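PDB 3UMB: dehalogenase-like hydrolase from Ralstonia solanacearum, which catalyses the hydrolytic dehalogenation of L-2-haloacids, releasing the halide and probably leaving the (R)-2-hydroxyacid. Local coordinates for the interface of chains A and B. Coordinates in Å, arbitrary orientation; residue numbers count along the deposited sequence, not the author numbering. Chains: chain A/B, dehalogenase-like hydrolase.

Contact 1: the interface of chains A and B. Residues chain A 190, 207-209; chain B 51, 62, 70.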
loop_
_atom_site.group_PDB
_atom_site.type_symbol
_atom_site.label_atom_id
_atom_site.label_comp_id
_atom_site.label_asym_id
_atom_site.label_seq_id
_atom_site.Cartn_x
_atom_site.Cartn_y
_atom_site.Cartn_z
ATOM N N TRP A 190 0.263 1.016 17.524
ATOM C CA TRP A 190 0.311 2.489 17.480
ATOM C C TRP A 190 -0.985 3.048 18.069
ATOM O O TRP A 190 -0.990 3.999 18.779
ATOM C CB TRP A 190 0.434 3.005 16.009
ATOM C CG TRP A 190 1.816 3.032 15.396
ATOM C CD1 TRP A 190 3.022 3.128 16.049
ATOM C CD2 TRP A 190 2.135 3.027 13.990
ATOM N NE1 TRP A 190 4.058 3.128 15.147
ATOM C CE2 TRP A 190 3.539 3.094 13.878
ATOM C CE3 TRP A 190 1.370 2.940 12.819
ATOM C CZ2 TRP A 190 4.179 3.073 12.656
ATOM C CZ3 TRP A 190 2.017 2.917 11.605
ATOM C CH2 TRP A 190 3.404 2.987 11.533
ATOM N N ALA A 207 9.500 -3.416 9.426
ATOM C CA ALA A 207 10.441 -2.414 9.888
ATOM C C ALA A 207 9.648 -1.100 10.010
ATOM O O ALA A 207 9.745 -0.227 9.179
ATOM C CB ALA A 207 11.661 -2.303 8.899
ATOM N N LEU A 208 8.837 -1.009 11.063
ATOM C CA LEU A 208 7.966 0.147 11.336
ATOM C C LEU A 208 8.306 0.844 12.656
ATOM O O LEU A 208 7.570 1.719 13.079
ATOM C CB LEU A 208 6.476 -0.244 11.289
ATOM C CG LEU A 208 5.881 -0.561 9.884
ATOM C CD1 LEU A 208 4.527 -1.280 10.005
ATOM C CD2 LEU A 208 5.731 0.614 8.980
ATOM N N ASP A 209 9.419 0.475 13.292
ATOM C CA ASP A 209 9.841 1.052 14.603
ATOM C C ASP A 209 8.834 0.809 15.737
ATOM O O ASP A 209 8.735 1.582 16.695
ATOM C CB ASP A 209 10.134 2.555 14.485
ATOM C CG ASP A 209 11.239 2.848 13.516
ATOM O OD1 ASP A 209 12.393 2.499 13.830
ATOM O OD2 ASP A 209 10.955 3.418 12.437
ATOM N N ARG B 51 2.199 4.312 7.178
ATOM C CA ARG B 51 2.480 5.475 8.025
ATOM C C ARG B 51 1.527 6.659 7.878
ATOM O O ARG B 51 1.092 7.230 8.887
ATOM C CB ARG B 51 3.912 5.972 7.766
ATOM C CG ARG B 51 4.981 4.974 8.263
ATOM C CD ARG B 51 6.425 5.477 8.083
ATOM N NE ARG B 51 7.402 4.620 8.755
ATOM C CZ ARG B 51 7.650 4.622 10.059
ATOM N NH1 ARG B 51 7.030 5.477 10.858
ATOM N NH2 ARG B 51 8.543 3.771 10.566
ATOM N N LYS B 62 8.146 9.608 8.669
ATOM C CA LYS B 62 9.572 9.451 8.701
ATOM C C LYS B 62 10.043 9.742 7.286
ATOM O O LYS B 62 9.345 9.368 6.320
ATOM C CB LYS B 62 9.871 8.018 9.104
ATOM C CG LYS B 62 11.299 7.607 9.197
ATOM C CD LYS B 62 11.331 6.058 9.515
ATOM C CE LYS B 62 12.662 5.556 10.085
ATOM N NZ LYS B 62 12.470 4.432 11.054
ATOM N N ASP B 70 14.604 1.167 5.982
ATOM C CA ASP B 70 13.667 0.218 6.592
ATOM C C ASP B 70 13.193 -0.840 5.593
ATOM O O ASP B 70 13.226 -2.030 5.876
ATOM C CB ASP B 70 12.448 0.935 7.146
ATOM C CG ASP B 70 12.780 1.880 8.249
ATOM O OD1 ASP B 70 13.878 1.711 8.792
ATOM O OD2 ASP B 70 11.973 2.808 8.538
HETATM O O HOH W 1 9.357 2.548 7.886
#
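B:Arg51 and A:Asp209 meet across the chains as the pair that hides the most surface in this patch. Their side chains run nearly at right angles, with guanidinium and carboxylate planes 50° apart, and B:Arg51 NH2 lies 3.1 Å from A:Asp209 OD2. The angle at the hydrogen is poor, making this a salt bridge with a weak hydrogen bond. An extended chain from CG to NE suits arginine to the span: B:Arg51 CG passes 4.1 Å from A:Trp190 CH2. B:Lys62, long and flexible enough to reach the short aspartate, meets the same carboxylate tip to tip. Its NZ is modelled too near OD2 for the distance to be trusted, but the charges pair. The lysine also lays CD over one guanidinium face, and B:Lys62 NZ donates to B:Asp70 OD2 at 3.0 Å, on the syn lone pair. The two acids carry like charges that would repel, and that the lysine ammonium between them may offset. At the guanidinium edge, in plane, water 1 bonds to B:Arg51 NE and NH2, and joins them to B:Asp70 OD2 (2.7 Å) and A:Ala207 O (3.1 Å). In the fold, chain A offers the loop between strands 194-198 and 214-216 and the end of helix 182-191; chain B supplies helices 33-54 and 64-78 with their connecting loop.

Contact 2: the interface of chains A and B. Residues chain A 43, 47, 51, 70, 74; chain B 204-208.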
loop_
_atom_site.group_PDB
_atom_site.type_symbol
_atom_site.label_atom_id
_atom_site.label_comp_id
_atom_site.label_asym_id
_atom_site.label_seq_id
_atom_site.Cartn_x
_atom_site.Cartn_y
_atom_site.Cartn_z
ATOM N N ARG A 43 -2.999 -5.964 -4.877
ATOM C CA ARG A 43 -3.789 -4.814 -5.370
ATOM C C ARG A 43 -5.020 -4.558 -4.520
ATOM O O ARG A 43 -5.423 -3.417 -4.351
ATOM C CB ARG A 43 -4.117 -4.905 -6.873
ATOM C CG ARG A 43 -2.862 -4.687 -7.737
ATOM C CD ARG A 43 -2.296 -3.288 -7.501
ATOM N NE ARG A 43 -1.685 -2.711 -8.695
ATOM C CZ ARG A 43 -0.394 -2.858 -9.042
ATOM N NH1 ARG A 43 0.095 -2.257 -10.129
ATOM N NH2 ARG A 43 0.443 -3.609 -8.324
ATOM N N TYR A 47 -5.293 -0.899 -3.088
ATOM C CA TYR A 47 -6.437 -0.063 -3.420
ATOM C C TYR A 47 -7.144 0.478 -2.194
ATOM O O TYR A 47 -7.571 1.614 -2.213
ATOM C CB TYR A 47 -7.428 -0.771 -4.356
ATOM C CG TYR A 47 -6.946 -0.998 -5.800
ATOM C CD1 TYR A 47 -5.756 -0.412 -6.300
ATOM C CD2 TYR A 47 -7.699 -1.745 -6.692
ATOM C CE1 TYR A 47 -5.318 -0.635 -7.644
ATOM C CE2 TYR A 47 -7.269 -1.966 -8.039
ATOM C CZ TYR A 47 -6.098 -1.397 -8.498
ATOM O OH TYR A 47 -5.718 -1.599 -9.809
ATOM N N ARG A 51 -7.090 4.649 -1.753
ATOM C CA ARG A 51 -8.369 5.316 -1.493
ATOM C C ARG A 51 -8.475 6.072 -0.170
ATOM O O ARG A 51 -8.971 7.207 -0.147
ATOM C CB ARG A 51 -9.511 4.289 -1.555
ATOM C CG ARG A 51 -9.741 3.748 -2.983
ATOM C CD ARG A 51 -10.927 2.771 -3.090
ATOM N NE ARG A 51 -11.259 2.446 -4.477
ATOM C CZ ARG A 51 -11.937 3.232 -5.304
ATOM N NH1 ARG A 51 -12.417 4.392 -4.883
ATOM N NH2 ARG A 51 -12.154 2.844 -6.561
ATOM N N ASP A 70 -12.517 -4.991 -8.297
ATOM C CA ASP A 70 -11.535 -4.124 -8.957
ATOM C C ASP A 70 -10.140 -4.753 -8.979
ATOM O O ASP A 70 -9.493 -4.809 -10.016
ATOM C CB ASP A 70 -11.443 -2.777 -8.261
ATOM C CG ASP A 70 -12.714 -2.002 -8.322
ATOM O OD1 ASP A 70 -13.524 -2.360 -9.185
ATOM O OD2 ASP A 70 -12.919 -1.075 -7.489
ATOM N N TYR A 74 -8.134 -5.944 -12.271
ATOM C CA TYR A 74 -6.811 -5.442 -12.651
ATOM C C TYR A 74 -5.842 -6.643 -12.775
ATOM O O TYR A 74 -5.084 -6.747 -13.754
ATOM C CB TYR A 74 -6.242 -4.432 -11.663
ATOM C CG TYR A 74 -4.816 -4.102 -11.990
ATOM C CD1 TYR A 74 -4.519 -3.020 -12.795
ATOM C CD2 TYR A 74 -3.778 -4.860 -11.488
ATOM C CE1 TYR A 74 -3.225 -2.703 -13.137
ATOM C CE2 TYR A 74 -2.455 -4.564 -11.803
ATOM C CZ TYR A 74 -2.191 -3.465 -12.657
ATOM O OH TYR A 74 -0.906 -3.122 -13.028
ATOM N N PRO B 204 -1.901 -2.369 -17.405
ATOM C CA PRO B 204 -3.282 -1.858 -17.549
ATOM C C PRO B 204 -3.502 -0.635 -16.672
ATOM O O PRO B 204 -2.681 -0.396 -15.780
ATOM C CB PRO B 204 -4.155 -3.030 -17.102
ATOM C CG PRO B 204 -3.219 -4.211 -16.913
ATOM C CD PRO B 204 -1.841 -3.679 -16.749
ATOM N N PRO B 205 -4.544 0.176 -16.954
ATOM C CA PRO B 205 -4.905 1.190 -15.983
ATOM C C PRO B 205 -5.349 0.591 -14.654
ATOM O O PRO B 205 -5.956 -0.449 -14.611
ATOM C CB PRO B 205 -6.068 1.943 -16.643
ATOM C CG PRO B 205 -5.874 1.750 -18.104
ATOM C CD PRO B 205 -5.269 0.364 -18.234
ATOM N N GLU B 206 -5.034 1.277 -13.573
ATOM C CA GLU B 206 -5.486 0.868 -12.251
ATOM C C GLU B 206 -7.003 0.906 -12.228
ATOM O O GLU B 206 -7.616 1.772 -12.826
ATOM C CB GLU B 206 -4.915 1.769 -11.158
ATOM C CG GLU B 206 -3.424 1.707 -11.021
ATOM C CD GLU B 206 -2.865 0.345 -10.585
ATOM O OE1 GLU B 206 -3.583 -0.598 -10.239
ATOM O OE2 GLU B 206 -1.650 0.212 -10.568
ATOM N N ALA B 207 -7.601 -0.062 -11.532
ATOM C CA ALA B 207 -9.046 -0.141 -11.435
ATOM C C ALA B 207 -9.448 0.733 -10.233
ATOM O O ALA B 207 -9.752 0.240 -9.171
ATOM C CB ALA B 207 -9.510 -1.639 -11.285
ATOM N N LEU B 208 -9.405 2.049 -10.434
ATOM C CA LEU B 208 -9.712 3.051 -9.399
ATOM C C LEU B 208 -10.912 3.930 -9.766
ATOM O O LEU B 208 -11.180 4.896 -9.074
ATOM C CB LEU B 208 -8.480 3.916 -9.066
ATOM C CG LEU B 208 -7.332 3.220 -8.274
ATOM C CD1 LEU B 208 -6.040 4.051 -8.328
ATOM C CD2 LEU B 208 -7.647 2.898 -6.854
HETATM O O HOH W 2 -10.810 0.114 -6.274
HETATM O O HOH W 3 -1.002 -0.089 -13.656
#
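B:Glu206 meets A:Arg43 in a side-on salt bridge, a two-point grip for which glutamate and arginine are matched. A:Arg43 NE points in its own plane at B:Glu206 OE1 (3.2 Å, 166° at the hydrogen). A:Arg43 NH1 reaches B:Glu206 OE2 at 3.1 Å, with OE2 tilted 25° out of the guanidinium plane; each carboxylate oxygen accepts on its syn lone pair. The phenol OH of A:Tyr47 accepts a hydrogen bond from B:Ala207 N at 3.0 Å, while its approach to B:Glu206 OE1 is modelled too short to be interpreted. The carboxylate stands at this ring's edge, its plane nearly perpendicular. A:Tyr74 instead presents a face, with B:Glu206 OE1 3.6 Å above it toward the rim, and takes B:Pro205 O at its edge. B:Leu208 CD2 packs on A:Tyr47 CD1 at 3.9 Å. The bend at chi2 (-64°) turns the B:Glu206 carboxylate toward helix 33-54, and the prolines, which also meet A:Tyr74, probably stiffen the loop. Water 3 joins A:Tyr74 OH to B:Pro204 O; water 2 joins A:Arg51 and A:Asp70 to B:Ala207 O, repeating the water site of contact 1 with chains exchanged. The site docks a loop of one chain against side chains from helices 33-54 and 64-78 of the other, which would hold a dimer together if the pair persists in solution.

Contact 3: the interface of chains A and B. Residues chain A 47, 50-51, 53-54; chain B 49, 156, 183, 190, 208.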
loop_
_atom_site.group_PDB
_atom_site.type_symbol
_atom_site.label_atom_id
_atom_site.label_comp_id
_atom_site.label_asym_id
_atom_site.label_seq_id
_atom_site.Cartn_x
_atom_site.Cartn_y
_atom_site.Cartn_z
ATOM N N TYR A 47 -5.293 -0.899 -3.088
ATOM C CA TYR A 47 -6.437 -0.063 -3.420
ATOM C C TYR A 47 -7.144 0.478 -2.194
ATOM O O TYR A 47 -7.571 1.614 -2.213
ATOM C CB TYR A 47 -7.428 -0.771 -4.356
ATOM C CG TYR A 47 -6.946 -0.998 -5.800
ATOM C CD1 TYR A 47 -5.756 -0.412 -6.300
ATOM C CD2 TYR A 47 -7.699 -1.745 -6.692
ATOM C CE1 TYR A 47 -5.318 -0.635 -7.644
ATOM C CE2 TYR A 47 -7.269 -1.966 -8.039
ATOM C CZ TYR A 47 -6.098 -1.397 -8.498
ATOM O OH TYR A 47 -5.718 -1.599 -9.809
ATOM N N ILE A 50 -4.707 3.340 -1.059
ATOM C CA ILE A 50 -4.686 4.443 -1.995
ATOM C C ILE A 50 -5.934 5.301 -1.777
ATOM O O ILE A 50 -5.848 6.530 -1.656
ATOM C CB ILE A 50 -4.638 3.930 -3.470
ATOM C CG1 ILE A 50 -3.290 3.339 -3.780
ATOM C CG2 ILE A 50 -4.988 5.070 -4.487
ATOM C CD1 ILE A 50 -3.254 2.644 -5.110
ATOM N N ARG A 51 -7.090 4.649 -1.753
ATOM C CA ARG A 51 -8.369 5.316 -1.493
ATOM C C ARG A 51 -8.475 6.072 -0.170
ATOM O O ARG A 51 -8.971 7.207 -0.147
ATOM C CB ARG A 51 -9.511 4.289 -1.555
ATOM C CG ARG A 51 -9.741 3.748 -2.983
ATOM C CD ARG A 51 -10.927 2.771 -3.090
ATOM N NE ARG A 51 -11.259 2.446 -4.477
ATOM C CZ ARG A 51 -11.937 3.232 -5.304
ATOM N NH1 ARG A 51 -12.417 4.392 -4.883
ATOM N NH2 ARG A 51 -12.154 2.844 -6.561
ATOM N N LEU A 53 -6.069 7.022 1.948
ATOM C CA LEU A 53 -5.028 8.033 1.976
ATOM C C LEU A 53 -5.428 9.224 1.159
ATOM O O LEU A 53 -5.137 10.329 1.597
ATOM C CB LEU A 53 -3.640 7.485 1.533
ATOM C CG LEU A 53 -2.333 8.228 1.928
ATOM C CD1 LEU A 53 -2.353 8.703 3.367
ATOM C CD2 LEU A 53 -1.057 7.321 1.718
ATOM N N ALA A 54 -6.159 9.015 0.055
ATOM C CA ALA A 54 -6.554 10.080 -0.890
ATOM C C ALA A 54 -7.723 10.908 -0.392
ATOM O O ALA A 54 -7.908 12.034 -0.863
ATOM C CB ALA A 54 -6.952 9.516 -2.329
ATOM N N ARG B 49 2.560 4.506 2.802
ATOM C CA ARG B 49 1.123 4.476 2.969
ATOM C C ARG B 49 0.659 4.045 4.350
ATOM O O ARG B 49 -0.224 4.645 4.910
ATOM C CB ARG B 49 0.518 3.538 1.969
ATOM C CG ARG B 49 0.702 4.018 0.551
ATOM C CD ARG B 49 0.319 2.946 -0.387
ATOM N NE ARG B 49 0.404 3.375 -1.769
ATOM C CZ ARG B 49 0.306 2.546 -2.802
ATOM N NH1 ARG B 49 0.144 1.215 -2.618
ATOM N NH2 ARG B 49 0.399 3.033 -4.026
ATOM N N THR B 156 -0.906 9.123 -1.396
ATOM C CA THR B 156 -1.813 10.029 -2.134
ATOM C C THR B 156 -2.513 11.124 -1.305
ATOM O O THR B 156 -3.548 11.634 -1.718
ATOM C CB THR B 156 -2.900 9.200 -2.777
ATOM O OG1 THR B 156 -3.341 8.242 -1.822
ATOM C CG2 THR B 156 -2.355 8.408 -4.005
ATOM N N TRP B 183 -0.956 4.583 -9.901
ATOM C CA TRP B 183 -1.717 4.987 -8.716
ATOM C C TRP B 183 -1.619 6.505 -8.524
ATOM O O TRP B 183 -2.573 7.165 -8.130
ATOM C CB TRP B 183 -1.275 4.221 -7.457
ATOM C CG TRP B 183 0.197 4.324 -7.101
ATOM C CD1 TRP B 183 1.173 3.427 -7.437
ATOM C CD2 TRP B 183 0.848 5.363 -6.353
ATOM N NE1 TRP B 183 2.405 3.881 -7.003
ATOM C CE2 TRP B 183 2.223 5.043 -6.300
ATOM C CE3 TRP B 183 0.407 6.542 -5.745
ATOM C CZ2 TRP B 183 3.165 5.839 -5.617
ATOM C CZ3 TRP B 183 1.349 7.374 -5.104
ATOM C CH2 TRP B 183 2.717 7.009 -5.053
ATOM N N TRP B 190 -7.793 12.781 -9.172
ATOM C CA TRP B 190 -8.773 13.014 -8.095
ATOM C C TRP B 190 -8.541 14.406 -7.503
ATOM O O TRP B 190 -9.443 15.117 -7.207
ATOM C CB TRP B 190 -8.605 11.968 -6.945
ATOM C CG TRP B 190 -9.266 10.621 -7.131
ATOM C CD1 TRP B 190 -10.363 10.324 -7.905
ATOM C CD2 TRP B 190 -8.911 9.388 -6.475
ATOM N NE1 TRP B 190 -10.671 8.988 -7.812
ATOM C CE2 TRP B 190 -9.811 8.399 -6.921
ATOM C CE3 TRP B 190 -7.897 9.020 -5.579
ATOM C CZ2 TRP B 190 -9.723 7.085 -6.506
ATOM C CZ3 TRP B 190 -7.815 7.708 -5.173
ATOM C CH2 TRP B 190 -8.723 6.760 -5.632
ATOM N N LEU B 208 -9.405 2.049 -10.434
ATOM C CA LEU B 208 -9.712 3.051 -9.399
ATOM C C LEU B 208 -10.912 3.930 -9.766
ATOM O O LEU B 208 -11.180 4.896 -9.074
ATOM C CB LEU B 208 -8.480 3.916 -9.066
ATOM C CG LEU B 208 -7.332 3.220 -8.274
ATOM C CD1 LEU B 208 -6.040 4.051 -8.328
ATOM C CD2 LEU B 208 -7.647 2.898 -6.854
HETATM O O HOH W 4 -5.869 13.040 -2.182
#
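A:Ile50 lays CG1 over one face of the B:Arg49 guanidinium, 3.7 Å above its plane and toward the rim, the two side chains pointing the same way. The guanidinium has B:Trp183 CG at its edge, in plane, and itself brings NH2 over a face of that indole. In this haloacid dehalogenase-superfamily enzyme, the isoleucine comes from helix 33-54 and the tryptophan from helix 182-191 of the partner. A branched side chain suits the place because its arms diverge: A:Ile50 CD1 runs on to B:Trp183 CB at 3.5 Å, while A:Ile50 CG2, anti to the backbone N, turns to B:Trp190 CZ3 at 3.9 Å. B:Trp190 offers the rim of its benzene ring to A:Ala54 as well, where A:Ala54 CB lies 3.4 Å from B:Trp190 CE3; the small methyl lets the helix end come this near. B:Thr156, following a cis peptide bond, donates a hydrogen bond from OG1 to A:Ile50 O at 3.0 Å, in the carbonyl plane on a lone pair, with 128° at the oxygen. Its OG1 sits between the backbone N and the carbonyl carbon (chi1 44°), the rotation that carries it to this oxygen. A:Leu53 crosses the threonine obliquely, its CB near OG1. Water 4 bridges A:Ala54 O and B:Thr156 O, satisfying a carbonyl at the C-terminal end of the helix.

Contact 2 and contact 3 adjoin, their C-alpha centres about 10 Å apart, and share A:Tyr47, A:Arg51 and B:Leu208. Contact 1 lies about 26 Å from contact 2 and 20 Å from contact 3, measured between the same centres. It shows, with the chains exchanged, the neighbourhood where those two meet: the loop around residues 207-209 of one chain against helices 33-54 and 64-78 of the other. Because the interface is two-fold symmetric, every patch occurs twice, and contact 3 lies next to contact 2. Helix 33-54 serves in every patch, tying both subunits into one assembly, which may be the working dimer.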